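Local structure of penicillin-binding protein activator LpoA (Escherichia coli, 6DR3) at residues I79-K84 with I114-G119; P121-L126 with L163-D168; A128-E133 with E169-G174; Q179-D184 with D190-G195; A197-R202 with K210-Q215. The protein activates penicillin-binding protein 1A in peptidoglycan synthesis, stimulating its transpeptidase activity in vitro, and is represented here by its helical, TPR-like amino-terminal domain. One frame throughout, in Å; residues are numbered along the deposited sequence.

Contact 1: I79-K84 with I114-G119; sequences IKLAQK and IDASQG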
# COMPACT_ATOMS: atom_id res chain seq x y z
N ILE A 79 8.75 -5.35 -10.09
CA ILE A 79 9.32 -5.21 -11.42
C ILE A 79 8.25 -5.44 -12.48
O ILE A 79 8.12 -4.67 -13.44
CB ILE A 79 10.52 -6.16 -11.59
CG1 ILE A 79 11.71 -5.65 -10.77
CG2 ILE A 79 10.92 -6.29 -13.07
CD1 ILE A 79 12.89 -6.61 -10.70
N LYS A 80 7.47 -6.51 -12.33
CA LYS A 80 6.44 -6.81 -13.33
C LYS A 80 5.39 -5.71 -13.39
O LYS A 80 4.88 -5.40 -14.47
CB LYS A 80 5.80 -8.16 -13.04
CG LYS A 80 6.71 -9.34 -13.38
CD LYS A 80 5.96 -10.65 -13.41
CE LYS A 80 6.90 -11.80 -13.76
NZ LYS A 80 7.52 -11.62 -15.10
N LEU A 81 5.05 -5.12 -12.25
CA LEU A 81 4.14 -3.98 -12.26
C LEU A 81 4.76 -2.79 -12.99
O LEU A 81 4.08 -2.09 -13.75
CB LEU A 81 3.75 -3.60 -10.84
CG LEU A 81 2.83 -4.60 -10.12
CD1 LEU A 81 2.73 -4.27 -8.64
CD2 LEU A 81 1.44 -4.61 -10.76
N ALA A 82 6.06 -2.56 -12.78
CA ALA A 82 6.75 -1.49 -13.50
C ALA A 82 6.77 -1.76 -14.99
O ALA A 82 6.70 -0.81 -15.79
CB ALA A 82 8.17 -1.33 -12.96
N GLN A 83 6.84 -3.02 -15.40
CA GLN A 83 6.81 -3.40 -16.81
C GLN A 83 5.39 -3.49 -17.36
O GLN A 83 5.21 -3.97 -18.48
CB GLN A 83 7.51 -4.75 -17.01
CG GLN A 83 8.98 -4.76 -16.63
CD GLN A 83 9.62 -6.12 -16.82
OE1 GLN A 83 10.74 -6.21 -17.33
NE2 GLN A 83 8.93 -7.17 -16.42
N LYS A 84 4.39 -3.04 -16.60
CA LYS A 84 2.98 -3.11 -17.00
C LYS A 84 2.52 -4.55 -17.22
O LYS A 84 1.49 -4.79 -17.86
CB LYS A 84 2.71 -2.29 -18.27
CG LYS A 84 2.54 -0.80 -18.01
CD LYS A 84 3.84 -0.13 -17.61
CE LYS A 84 3.67 1.38 -17.49
NZ LYS A 84 3.19 2.00 -18.76
N ILE A 114 -2.77 -2.95 -4.50
CA ILE A 114 -3.42 -1.68 -4.84
C ILE A 114 -3.04 -1.27 -6.26
O ILE A 114 -3.91 -0.91 -7.07
CB ILE A 114 -3.03 -0.60 -3.81
CG1 ILE A 114 -3.61 -0.95 -2.44
CG2 ILE A 114 -3.54 0.78 -4.25
CD1 ILE A 114 -2.99 -0.17 -1.30
N ASP A 115 -1.75 -1.30 -6.57
CA ASP A 115 -1.31 -0.94 -7.92
C ASP A 115 -1.92 -1.84 -8.97
O ASP A 115 -2.22 -1.39 -10.09
CB ASP A 115 0.22 -1.00 -8.00
CG ASP A 115 0.90 0.02 -7.10
OD1 ASP A 115 0.20 0.89 -6.55
OD2 ASP A 115 2.14 -0.06 -6.93
N ALA A 116 -2.14 -3.12 -8.65
CA ALA A 116 -2.69 -4.05 -9.62
C ALA A 116 -4.12 -3.70 -10.01
O ALA A 116 -4.56 -4.04 -11.11
CB ALA A 116 -2.63 -5.48 -9.07
N SER A 117 -4.85 -3.02 -9.12
CA SER A 117 -6.23 -2.64 -9.41
C SER A 117 -6.32 -1.38 -10.27
O SER A 117 -7.35 -1.17 -10.92
CB SER A 117 -7.00 -2.43 -8.11
OG SER A 117 -7.17 -3.65 -7.42
N GLN A 118 -5.27 -0.56 -10.29
CA GLN A 118 -5.25 0.66 -11.10
C GLN A 118 -6.43 1.57 -10.76
O GLN A 118 -7.19 1.99 -11.63
CB GLN A 118 -5.22 0.33 -12.59
CG GLN A 118 -4.05 -0.54 -13.02
CD GLN A 118 -4.48 -1.78 -13.77
OE1 GLN A 118 -5.47 -2.43 -13.42
NE2 GLN A 118 -3.75 -2.12 -14.83
N GLY A 119 -6.58 1.86 -9.47
CA GLY A 119 -7.61 2.78 -9.02
C GLY A 119 -9.02 2.38 -9.39
O GLY A 119 -9.93 3.22 -9.33

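Contact 2: P121-L126 with L163-D168; sequences PSIDLL and LVINAD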
# COMPACT_ATOMS: atom_id res chain seq x y z
N PRO A 121 -12.37 1.09 -8.46
CA PRO A 121 -13.06 0.82 -7.19
C PRO A 121 -13.74 -0.54 -7.20
O PRO A 121 -14.58 -0.84 -8.05
CB PRO A 121 -14.08 1.96 -7.09
CG PRO A 121 -14.26 2.44 -8.49
CD PRO A 121 -12.94 2.25 -9.16
N SER A 122 -13.37 -1.37 -6.23
CA SER A 122 -13.99 -2.67 -6.03
C SER A 122 -13.76 -3.07 -4.58
O SER A 122 -13.01 -2.41 -3.85
CB SER A 122 -13.44 -3.72 -6.99
OG SER A 122 -12.09 -4.02 -6.69
N ILE A 123 -14.42 -4.15 -4.16
CA ILE A 123 -14.25 -4.62 -2.79
C ILE A 123 -12.81 -5.09 -2.58
O ILE A 123 -12.27 -4.99 -1.47
CB ILE A 123 -15.27 -5.73 -2.47
CG1 ILE A 123 -15.25 -6.04 -0.97
CG2 ILE A 123 -14.99 -6.98 -3.30
CD1 ILE A 123 -16.41 -6.89 -0.51
N ASP A 124 -12.17 -5.60 -3.64
CA ASP A 124 -10.79 -6.05 -3.51
C ASP A 124 -9.86 -4.88 -3.21
O ASP A 124 -8.97 -4.99 -2.36
CB ASP A 124 -10.35 -6.75 -4.80
CG ASP A 124 -11.31 -7.86 -5.21
OD1 ASP A 124 -12.42 -7.55 -5.68
OD2 ASP A 124 -10.94 -9.05 -5.06
N LEU A 125 -10.06 -3.75 -3.89
CA LEU A 125 -9.21 -2.59 -3.65
C LEU A 125 -9.42 -2.03 -2.25
O LEU A 125 -8.45 -1.67 -1.57
CB LEU A 125 -9.48 -1.51 -4.70
CG LEU A 125 -8.72 -0.19 -4.51
CD1 LEU A 125 -7.21 -0.42 -4.53
CD2 LEU A 125 -9.12 0.81 -5.57
N LEU A 126 -10.68 -1.95 -1.81
CA LEU A 126 -10.96 -1.47 -0.46
C LEU A 126 -10.27 -2.34 0.58
O LEU A 126 -9.63 -1.84 1.50
CB LEU A 126 -12.47 -1.44 -0.23
CG LEU A 126 -13.25 -0.45 -1.10
CD1 LEU A 126 -14.75 -0.63 -0.90
CD2 LEU A 126 -12.85 0.99 -0.80
N LEU A 163 -22.37 -4.88 -2.60
CA LEU A 163 -21.19 -5.32 -1.87
C LEU A 163 -21.58 -6.25 -0.73
O LEU A 163 -22.54 -6.00 -0.01
CB LEU A 163 -20.42 -4.11 -1.33
CG LEU A 163 -19.75 -3.21 -2.36
CD1 LEU A 163 -19.15 -1.98 -1.68
CD2 LEU A 163 -18.67 -3.96 -3.13
N VAL A 164 -20.81 -7.32 -0.57
CA VAL A 164 -21.03 -8.32 0.47
C VAL A 164 -19.76 -8.40 1.30
O VAL A 164 -18.70 -8.77 0.78
CB VAL A 164 -21.40 -9.69 -0.11
CG1 VAL A 164 -21.90 -10.62 0.99
CG2 VAL A 164 -22.44 -9.55 -1.22
N ILE A 165 -19.86 -8.06 2.58
CA ILE A 165 -18.71 -8.05 3.48
C ILE A 165 -18.88 -9.15 4.52
O ILE A 165 -19.98 -9.66 4.76
CB ILE A 165 -18.53 -6.68 4.16
CG1 ILE A 165 -19.73 -6.34 5.05
CG2 ILE A 165 -18.32 -5.60 3.09
CD1 ILE A 165 -19.54 -5.08 5.88
N ASN A 166 -17.77 -9.53 5.13
CA ASN A 166 -17.75 -10.55 6.17
C ASN A 166 -18.01 -9.92 7.53
O ASN A 166 -17.83 -8.72 7.74
CB ASN A 166 -16.42 -11.29 6.16
CG ASN A 166 -16.15 -12.00 4.85
OD1 ASN A 166 -17.05 -12.59 4.26
ND2 ASN A 166 -14.91 -11.93 4.38
N ALA A 167 -18.44 -10.76 8.47
CA ALA A 167 -18.85 -10.27 9.78
C ALA A 167 -17.71 -9.59 10.52
O ALA A 167 -17.94 -8.67 11.31
CB ALA A 167 -19.42 -11.41 10.62
N ASP A 168 -16.47 -10.03 10.29
CA ASP A 168 -15.32 -9.53 11.02
C ASP A 168 -14.65 -8.34 10.33
O ASP A 168 -13.55 -7.94 10.73
CB ASP A 168 -14.29 -10.65 11.22
CG ASP A 168 -13.75 -11.19 9.91
OD1 ASP A 168 -14.19 -10.74 8.84
OD2 ASP A 168 -12.88 -12.09 9.96

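Contact 3: A128-E133 with E169-G174; sequences ALIAQE and ENILQG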
# COMPACT_ATOMS: atom_id res chain seq x y z
N ALA A 128 -7.62 -4.14 0.22
CA ALA A 128 -6.18 -3.96 0.16
C ALA A 128 -5.76 -2.67 0.85
O ALA A 128 -4.79 -2.65 1.62
CB ALA A 128 -5.71 -3.97 -1.30
N LEU A 129 -6.48 -1.58 0.59
CA LEU A 129 -6.20 -0.33 1.28
C LEU A 129 -6.39 -0.48 2.79
O LEU A 129 -5.59 0.03 3.58
CB LEU A 129 -7.11 0.78 0.75
CG LEU A 129 -6.79 1.28 -0.66
CD1 LEU A 129 -7.98 2.03 -1.24
CD2 LEU A 129 -5.55 2.16 -0.64
N ILE A 130 -7.44 -1.18 3.20
CA ILE A 130 -7.73 -1.35 4.62
C ILE A 130 -6.67 -2.22 5.28
O ILE A 130 -6.26 -1.97 6.42
CB ILE A 130 -9.15 -1.92 4.81
CG1 ILE A 130 -10.19 -0.87 4.41
CG2 ILE A 130 -9.38 -2.36 6.26
CD1 ILE A 130 -11.59 -1.41 4.25
N ALA A 131 -6.22 -3.27 4.59
CA ALA A 131 -5.19 -4.14 5.16
C ALA A 131 -3.85 -3.42 5.27
O ALA A 131 -3.07 -3.72 6.18
CB ALA A 131 -5.04 -5.40 4.31
N GLN A 132 -3.58 -2.47 4.37
CA GLN A 132 -2.30 -1.77 4.38
C GLN A 132 -2.26 -0.65 5.42
O GLN A 132 -1.20 -0.39 6.00
CB GLN A 132 -2.02 -1.18 3.00
CG GLN A 132 -0.63 -0.57 2.84
CD GLN A 132 -0.53 0.35 1.64
OE1 GLN A 132 -1.35 1.25 1.47
NE2 GLN A 132 0.48 0.13 0.80
N GLU A 133 -3.38 0.01 5.66
CA GLU A 133 -3.38 1.22 6.49
C GLU A 133 -2.71 1.03 7.84
O GLU A 133 -1.93 1.91 8.24
CB GLU A 133 -4.82 1.73 6.65
CG GLU A 133 -4.96 2.98 7.51
CD GLU A 133 -4.95 2.68 9.00
OE1 GLU A 133 -5.42 1.59 9.39
OE2 GLU A 133 -4.47 3.52 9.78
N GLU A 169 -15.28 -7.76 9.30
CA GLU A 169 -14.72 -6.61 8.60
C GLU A 169 -15.38 -5.33 9.12
O GLU A 169 -16.14 -4.65 8.42
CB GLU A 169 -14.90 -6.76 7.10
CG GLU A 169 -14.04 -7.84 6.47
CD GLU A 169 -14.24 -7.95 4.97
OE1 GLU A 169 -15.31 -8.42 4.55
OE2 GLU A 169 -13.33 -7.56 4.22
N ASN A 170 -15.07 -5.00 10.38
CA ASN A 170 -15.70 -3.85 11.01
C ASN A 170 -15.18 -2.53 10.45
O ASN A 170 -15.92 -1.54 10.43
CB ASN A 170 -15.50 -3.89 12.53
CG ASN A 170 -16.50 -3.02 13.27
OD1 ASN A 170 -17.67 -2.94 12.90
ND2 ASN A 170 -16.04 -2.36 14.32
N ILE A 171 -13.93 -2.49 10.01
CA ILE A 171 -13.40 -1.26 9.42
C ILE A 171 -14.06 -1.01 8.07
O ILE A 171 -14.50 0.11 7.78
CB ILE A 171 -11.87 -1.33 9.31
CG1 ILE A 171 -11.24 -1.23 10.71
CG2 ILE A 171 -11.33 -0.22 8.40
CD1 ILE A 171 -9.73 -1.35 10.74
N LEU A 172 -14.15 -2.04 7.23
CA LEU A 172 -14.83 -1.89 5.95
C LEU A 172 -16.30 -1.53 6.16
O LEU A 172 -16.84 -0.67 5.46
CB LEU A 172 -14.71 -3.18 5.14
CG LEU A 172 -15.40 -3.18 3.77
CD1 LEU A 172 -14.89 -2.05 2.89
CD2 LEU A 172 -15.19 -4.53 3.08
N GLN A 173 -16.96 -2.17 7.13
CA GLN A 173 -18.34 -1.82 7.44
C GLN A 173 -18.45 -0.35 7.81
O GLN A 173 -19.38 0.34 7.39
CB GLN A 173 -18.87 -2.70 8.56
CG GLN A 173 -20.36 -2.49 8.85
CD GLN A 173 -20.85 -3.26 10.05
OE1 GLN A 173 -20.06 -3.69 10.90
NE2 GLN A 173 -22.16 -3.45 10.14
N GLY A 174 -17.50 0.15 8.62
CA GLY A 174 -17.51 1.56 8.97
C GLY A 174 -17.33 2.46 7.76
O GLY A 174 -17.98 3.50 7.65

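Contact 4: Q179-D184 with D190-G195; sequences QRVWFD and DMMKAG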
# COMPACT_ATOMS: atom_id res chain seq x y z
N GLN A 179 -19.82 6.03 3.54
CA GLN A 179 -20.27 6.14 2.16
C GLN A 179 -21.76 6.47 2.09
O GLN A 179 -22.18 7.36 1.35
CB GLN A 179 -19.96 4.84 1.42
CG GLN A 179 -20.22 4.89 -0.08
CD GLN A 179 -20.04 3.53 -0.73
OE1 GLN A 179 -20.52 2.52 -0.22
NE2 GLN A 179 -19.35 3.50 -1.86
N ARG A 180 -22.57 5.74 2.88
CA ARG A 180 -24.01 5.99 2.88
C ARG A 180 -24.32 7.38 3.43
O ARG A 180 -25.20 8.07 2.90
CB ARG A 180 -24.72 4.92 3.71
CG ARG A 180 -25.00 3.64 2.95
CD ARG A 180 -26.49 3.33 2.91
NE ARG A 180 -27.26 4.40 2.28
CZ ARG A 180 -28.59 4.43 2.21
NH1 ARG A 180 -29.31 3.45 2.73
NH2 ARG A 180 -29.19 5.45 1.62
N VAL A 181 -23.63 7.80 4.49
CA VAL A 181 -23.78 9.16 4.98
C VAL A 181 -23.56 10.15 3.85
O VAL A 181 -24.26 11.16 3.73
CB VAL A 181 -22.82 9.42 6.16
CG1 VAL A 181 -22.83 10.89 6.57
CG2 VAL A 181 -23.19 8.53 7.35
N TRP A 182 -22.58 9.86 2.99
CA TRP A 182 -22.30 10.74 1.86
C TRP A 182 -23.42 10.70 0.83
O TRP A 182 -23.85 11.74 0.33
CB TRP A 182 -20.96 10.37 1.22
CG TRP A 182 -20.59 11.27 0.09
CD1 TRP A 182 -20.24 12.59 0.16
CD2 TRP A 182 -20.53 10.91 -1.30
NE1 TRP A 182 -19.97 13.07 -1.10
CE2 TRP A 182 -20.14 12.07 -2.01
CE3 TRP A 182 -20.77 9.73 -2.01
CZ2 TRP A 182 -19.99 12.07 -3.39
CZ3 TRP A 182 -20.62 9.74 -3.38
CH2 TRP A 182 -20.23 10.90 -4.06
N PHE A 183 -23.90 9.50 0.50
CA PHE A 183 -25.02 9.38 -0.44
C PHE A 183 -26.22 10.18 0.04
O PHE A 183 -26.94 10.78 -0.77
CB PHE A 183 -25.41 7.91 -0.63
CG PHE A 183 -24.41 7.09 -1.39
CD1 PHE A 183 -23.58 7.66 -2.36
CD2 PHE A 183 -24.30 5.73 -1.16
CE1 PHE A 183 -22.67 6.89 -3.06
CE2 PHE A 183 -23.39 4.95 -1.85
CZ PHE A 183 -22.58 5.53 -2.80
N ASP A 184 -26.46 10.21 1.35
CA ASP A 184 -27.71 10.72 1.89
C ASP A 184 -27.69 12.22 2.18
O ASP A 184 -28.76 12.84 2.22
CB ASP A 184 -28.07 9.97 3.18
CG ASP A 184 -28.44 8.52 2.92
OD1 ASP A 184 -28.47 8.11 1.74
OD2 ASP A 184 -28.70 7.79 3.90
N ASP A 190 -24.18 21.41 5.70
CA ASP A 190 -24.28 21.49 7.15
C ASP A 190 -24.65 20.14 7.75
O ASP A 190 -24.06 19.71 8.75
CB ASP A 190 -25.31 22.55 7.55
CG ASP A 190 -24.91 23.95 7.09
OD1 ASP A 190 -23.76 24.12 6.65
OD2 ASP A 190 -25.75 24.87 7.18
N MET A 191 -25.64 19.46 7.16
CA MET A 191 -26.00 18.13 7.64
C MET A 191 -24.90 17.12 7.35
O MET A 191 -24.73 16.16 8.10
CB MET A 191 -27.32 17.68 7.02
CG MET A 191 -28.54 18.39 7.58
SD MET A 191 -28.87 17.96 9.30
CE MET A 191 -29.48 16.28 9.12
N MET A 192 -24.16 17.30 6.25
CA MET A 192 -23.03 16.43 5.96
C MET A 192 -22.01 16.49 7.09
O MET A 192 -21.52 15.45 7.56
CB MET A 192 -22.38 16.83 4.64
CG MET A 192 -21.16 15.98 4.28
SD MET A 192 -21.55 14.23 4.09
CE MET A 192 -22.63 14.35 2.68
N LYS A 193 -21.65 17.70 7.52
CA LYS A 193 -20.68 17.84 8.60
C LYS A 193 -21.18 17.15 9.87
O LYS A 193 -20.42 16.45 10.55
CB LYS A 193 -20.40 19.31 8.87
CG LYS A 193 -19.11 19.55 9.64
CD LYS A 193 -18.90 21.02 9.96
CE LYS A 193 -17.43 21.32 10.23
NZ LYS A 193 -16.84 20.39 11.23
N ALA A 194 -22.46 17.33 10.20
CA ALA A 194 -23.02 16.69 11.38
C ALA A 194 -23.08 15.18 11.22
O ALA A 194 -22.80 14.43 12.16
CB ALA A 194 -24.41 17.26 11.68
N GLY A 195 -23.44 14.71 10.02
CA GLY A 195 -23.44 13.28 9.78
C GLY A 195 -22.06 12.67 9.92
O GLY A 195 -21.92 11.54 10.41

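Contact 5: A197-R202 with K210-Q215; sequences ADWQKR and KMLPTQ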
# COMPACT_ATOMS: atom_id res chain seq x y z
N ALA A 197 -19.69 13.90 11.91
CA ALA A 197 -19.39 13.91 13.33
C ALA A 197 -20.05 12.74 14.04
O ALA A 197 -19.43 12.11 14.91
CB ALA A 197 -19.83 15.23 13.95
N ASP A 198 -21.30 12.43 13.69
CA ASP A 198 -21.97 11.28 14.29
C ASP A 198 -21.31 9.97 13.86
O ASP A 198 -21.17 9.05 14.67
CB ASP A 198 -23.45 11.28 13.93
CG ASP A 198 -24.22 12.39 14.64
OD1 ASP A 198 -23.74 12.89 15.68
OD2 ASP A 198 -25.32 12.74 14.16
N TRP A 199 -20.90 9.88 12.59
CA TRP A 199 -20.20 8.68 12.14
C TRP A 199 -18.92 8.46 12.92
O TRP A 199 -18.60 7.33 13.30
CB TRP A 199 -19.90 8.78 10.64
CG TRP A 199 -19.03 7.67 10.15
CD1 TRP A 199 -19.42 6.41 9.79
CD2 TRP A 199 -17.61 7.71 9.96
NE1 TRP A 199 -18.34 5.67 9.39
CE2 TRP A 199 -17.21 6.44 9.49
CE3 TRP A 199 -16.63 8.69 10.15
CZ2 TRP A 199 -15.88 6.13 9.20
CZ3 TRP A 199 -15.31 8.38 9.87
CH2 TRP A 199 -14.95 7.11 9.40
N GLN A 200 -18.17 9.54 13.18
CA GLN A 200 -16.94 9.42 13.95
C GLN A 200 -17.21 8.81 15.31
O GLN A 200 -16.39 8.04 15.84
CB GLN A 200 -16.27 10.79 14.09
CG GLN A 200 -15.69 11.32 12.78
CD GLN A 200 -15.10 12.71 12.92
OE1 GLN A 200 -15.81 13.68 13.20
NE2 GLN A 200 -13.79 12.82 12.72
N LYS A 201 -18.36 9.12 15.91
CA LYS A 201 -18.73 8.54 17.19
C LYS A 201 -19.36 7.16 17.04
O LYS A 201 -19.47 6.43 18.03
CB LYS A 201 -19.69 9.48 17.93
CG LYS A 201 -19.00 10.70 18.51
CD LYS A 201 -19.98 11.81 18.86
CE LYS A 201 -19.29 12.93 19.62
NZ LYS A 201 -20.12 14.16 19.71
N ARG A 202 -19.78 6.79 15.82
CA ARG A 202 -20.27 5.44 15.58
C ARG A 202 -19.11 4.46 15.41
O ARG A 202 -19.16 3.34 15.94
CB ARG A 202 -21.15 5.40 14.33
CG ARG A 202 -22.61 5.70 14.57
CD ARG A 202 -23.46 5.09 13.45
NE ARG A 202 -23.16 5.65 12.14
CZ ARG A 202 -23.55 6.86 11.73
NH1 ARG A 202 -24.24 7.65 12.53
NH2 ARG A 202 -23.23 7.27 10.51
N LYS A 210 -10.39 9.08 12.94
CA LYS A 210 -9.29 9.82 13.55
C LYS A 210 -8.59 10.73 12.56
O LYS A 210 -7.92 11.68 12.99
CB LYS A 210 -8.27 8.84 14.15
CG LYS A 210 -8.88 7.72 14.98
CD LYS A 210 -7.83 6.72 15.40
CE LYS A 210 -8.26 5.29 15.11
NZ LYS A 210 -7.15 4.32 15.30
N MET A 211 -8.73 10.47 11.27
CA MET A 211 -8.02 11.21 10.23
C MET A 211 -8.95 11.28 9.02
O MET A 211 -8.93 10.41 8.14
CB MET A 211 -6.70 10.53 9.89
CG MET A 211 -5.72 11.37 9.11
SD MET A 211 -4.15 10.52 8.79
CE MET A 211 -3.54 10.25 10.46
N LEU A 212 -9.77 12.33 8.98
CA LEU A 212 -10.84 12.40 8.00
C LEU A 212 -10.27 12.49 6.59
O LEU A 212 -9.23 13.12 6.38
CB LEU A 212 -11.74 13.60 8.27
CG LEU A 212 -12.77 13.47 9.39
CD1 LEU A 212 -13.39 14.82 9.70
CD2 LEU A 212 -13.86 12.47 9.00
N PRO A 213 -10.91 11.87 5.60
CA PRO A 213 -10.49 12.08 4.21
C PRO A 213 -10.41 13.57 3.89
O PRO A 213 -11.32 14.33 4.21
CB PRO A 213 -11.57 11.37 3.39
CG PRO A 213 -12.12 10.34 4.31
CD PRO A 213 -12.05 10.94 5.69
N THR A 214 -9.31 13.97 3.26
CA THR A 214 -9.12 15.36 2.88
C THR A 214 -10.31 15.88 2.09
O THR A 214 -10.71 17.04 2.23
CB THR A 214 -7.83 15.50 2.07
OG1 THR A 214 -6.71 15.12 2.89
CG2 THR A 214 -7.63 16.94 1.59
N GLN A 215 -10.90 15.03 1.24
CA GLN A 215 -11.99 15.47 0.38
C GLN A 215 -13.21 15.89 1.19
O GLN A 215 -14.00 16.71 0.73
CB GLN A 215 -12.37 14.35 -0.60
CG GLN A 215 -11.20 13.83 -1.43
CD GLN A 215 -10.52 12.63 -0.80
OE1 GLN A 215 -10.32 12.57 0.42
NE2 GLN A 215 -10.16 11.65 -1.63

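Contact 1: I79-K84 with I114-G119
Leu81 reaches from the last turn of helix 66-82 to the last turn of helix 103-117, and its two methyls divide the work. CD1 meets the CB methylene of Asp115 at 4.2 Å, while CD2 lies 4.3 Å from CA of Ala116 and only slightly farther from that residue's methyl. The fork is held out toward the other helix because CG stands beside the backbone N of Leu81, opposite its carbonyl carbon (chi1 -70°), and the chain then runs on extended. The Asp115 side chain crosses that of Leu81 at about a right angle and offers it the methylene alone; its carboxylate is engaged elsewhere, OD1 taking a hydrogen bond from NE2 of Gln111, one turn earlier. The contact is thus loose and wholly apolar, burying 96 Å² in all. Just beyond Leu81 the helix stops in a Schellman motif, with Lys84 at positive phi. Helix 86-93, which follows this turn, lies against both partners, Ala89 touching Leu81 and Gln90 touching Ala116. Elsewhere on helix 66-82, Ile79 packs on helices 30-47 and 50-58, whereas Ile114 meets helix 123-132, continuing the row of helices in this TPR-like domain.

Contact 2: P121-L126 with L163-D168
Ile123, in the first turn of helix 123-132, lies against the extended chain Leu163-Ile165 and makes all the closest contacts. Its CB packs on the CD2 methyl of Leu163 at 3.9 Å. Farther out, CD1 of Ile123 sits 3.2 Å from the backbone O of Val164, a close approach of a methyl to a carbonyl, and 4.3 Å from CG2 of Ile165. The reach of CD1 follows from an extended side chain: CG1 is trans to the backbone N (chi1 -170°) and the next torsion is also near 180°, carrying the methyl past Leu163 to the following residues. Val164 itself turns its side chain away and contributes backbone. In the next shell, Ser122 occupies the N-cap of the helix, its OG accepting a weak hydrogen bond of 3.5 Å from Leu125 N, while Leu126 N bonds to Ser122 O. The loop has its own supports: Leu163 and Ile165 both rest on Leu176 of helix 170-185, and Asn166 N donates to the carboxylate of Glu169. Across the two segments the contact is mainly aliphatic packing, with one methyl against a backbone carbonyl oxygen and 167 Å² buried at the protein surface; the polar bonds near it fix the helix start and the loop separately.

Contact 3: A128-E133 with E169-G174
Ile130 carries this contact from helix 123-132, setting each of its two branches against a different residue in the first turn of helix 170-185. Its CG2 methyl meets CG2 of Ile171 at 3.6 Å, the two side chains sliding past each other in opposite directions. The longer branch of Ile130 takes the place next to the backbone N (chi1 -69°) and runs the other way, bringing CD1 within 3.6 Å of CD1 of Leu172 and 3.7 Å of its CA. Ile130 and Leu172 cross at about a right angle, and the Ile130 methyl settles against the base of Leu172 as well as its end. Farther on, Gln132 turns to Gln111 and Asn144, and Glu133 forms a salt bridge with Lys141. At the N-cap of helix 170-185, Glu169 reaches back to a salt bridge with Arg127, a polar tie between the two helices. Helix 123-132 is thus flanked by helix 103-117, which touches Leu129 and Gln132, and by helix 138-153 on Leu129 and Glu133, while Pro207 touches both Glu133 and Ile171.

Contact 4: Q179-D184 with D190-G195
Val181, Trp182, Met192 and Gly195 join two consecutive helices, 170-185 and 189-202, into an antiparallel helical hairpin near the carboxy-terminal end of this TPR-like domain. The short segments run at 165° to each other with their axes 9.7 Å apart, and 184 Å² is buried between them at the surface of the fold. With no side chain on Gly195 to intervene, CG1 of Val181 comes to 3.9 Å from its backbone C. That methyl is directed across the interface by a chi1 of 173°. One turn away, the Met192 side chain starts with CG trans to its N, then bends at both chi2 and chi3, folding the thioether back over the Val181-Trp182 backbone instead of stretching outward. SD of Met192 is 4.1 Å from Val181 O, and CE ends close to both CA and O of Trp182. The side chain of Trp182 sets off away from the other helix, yet its ring atom CD1 still meets the methionine; the indole also meets Trp149 edge-to-face and Arg186 in a cation-pi contact. Within helix 170-185, Arg180 and Asp184, one turn apart, form a salt bridge: OD1 of Asp184 accepts from NH2 of Arg180 on its syn lone pair, lying about 30° out of the guanidinium plane. The methionine methyl also reaches the indole obliquely, CE of Met192 lying 3.9 Å from CD1 of Trp182.

Contact 5: A197-R202 with K210-Q215
Leu212 meets the last turns of helix 189-202 through the amide of Gln200 and the indole of Trp199. The second segment begins at Lys210, whose side chain sets off away from that helix. Met211 also turns off, to Gln142 and Ile145 of helix 138-153. The contact itself falls to Leu212: its CG lies 3.5 Å from NE2 of Gln200, with CD1 at 3.6 Å and CD2 at 3.7 Å from the same nitrogen, so the amide nitrogen sits against the fork, nearly equidistant from CG and both methyls. The two side chains cross at about a right angle. Gln200 gets there on a chi1 of -70°, which starts the chain toward the leucine, and the rest continues extended. CD2 of Leu212 also approaches CZ3 of Trp199, at 4.4 Å and obliquely to the ring. Pro213 follows at the N-cap of helix 214-217 and packs on Trp149 and Trp175, while Thr214 and Gln215 bond to Asp146. Although a polar nitrogen touches hydrocarbon here, one of its N-H groups is used next door, in a bond from Gln200 NE2 to Ala209 O. The leucine accordingly packs against an amide tied to the backbone.

How the contacts relate
The five contacts follow the helical row toward the carboxy-terminal end. Contact 1 leads into contacts 2 and 3 through Ile114, whose CG2 lies 3.9 Å from Leu125 CD1 and whose CD1 lies 3.5 Å from Leu129 CD2. Contacts 2 and 3, centres about 8 Å apart, share helix 123-132 and alternate along the chain; Ile165 CG2 and Leu172 CD2, 3.3 Å apart, join them. Helix 170-185 then serves both contact 3 and contact 4, and helix 189-202 both contact 4 and contact 5, whose centres are about 10 Å apart. A probable hydrogen bond of 2.8 Å from Trp199 NE1 to Gly174 O ties contact 5 to contact 3. Contacts 1 and 4 are farthest apart, about 33 Å between centres.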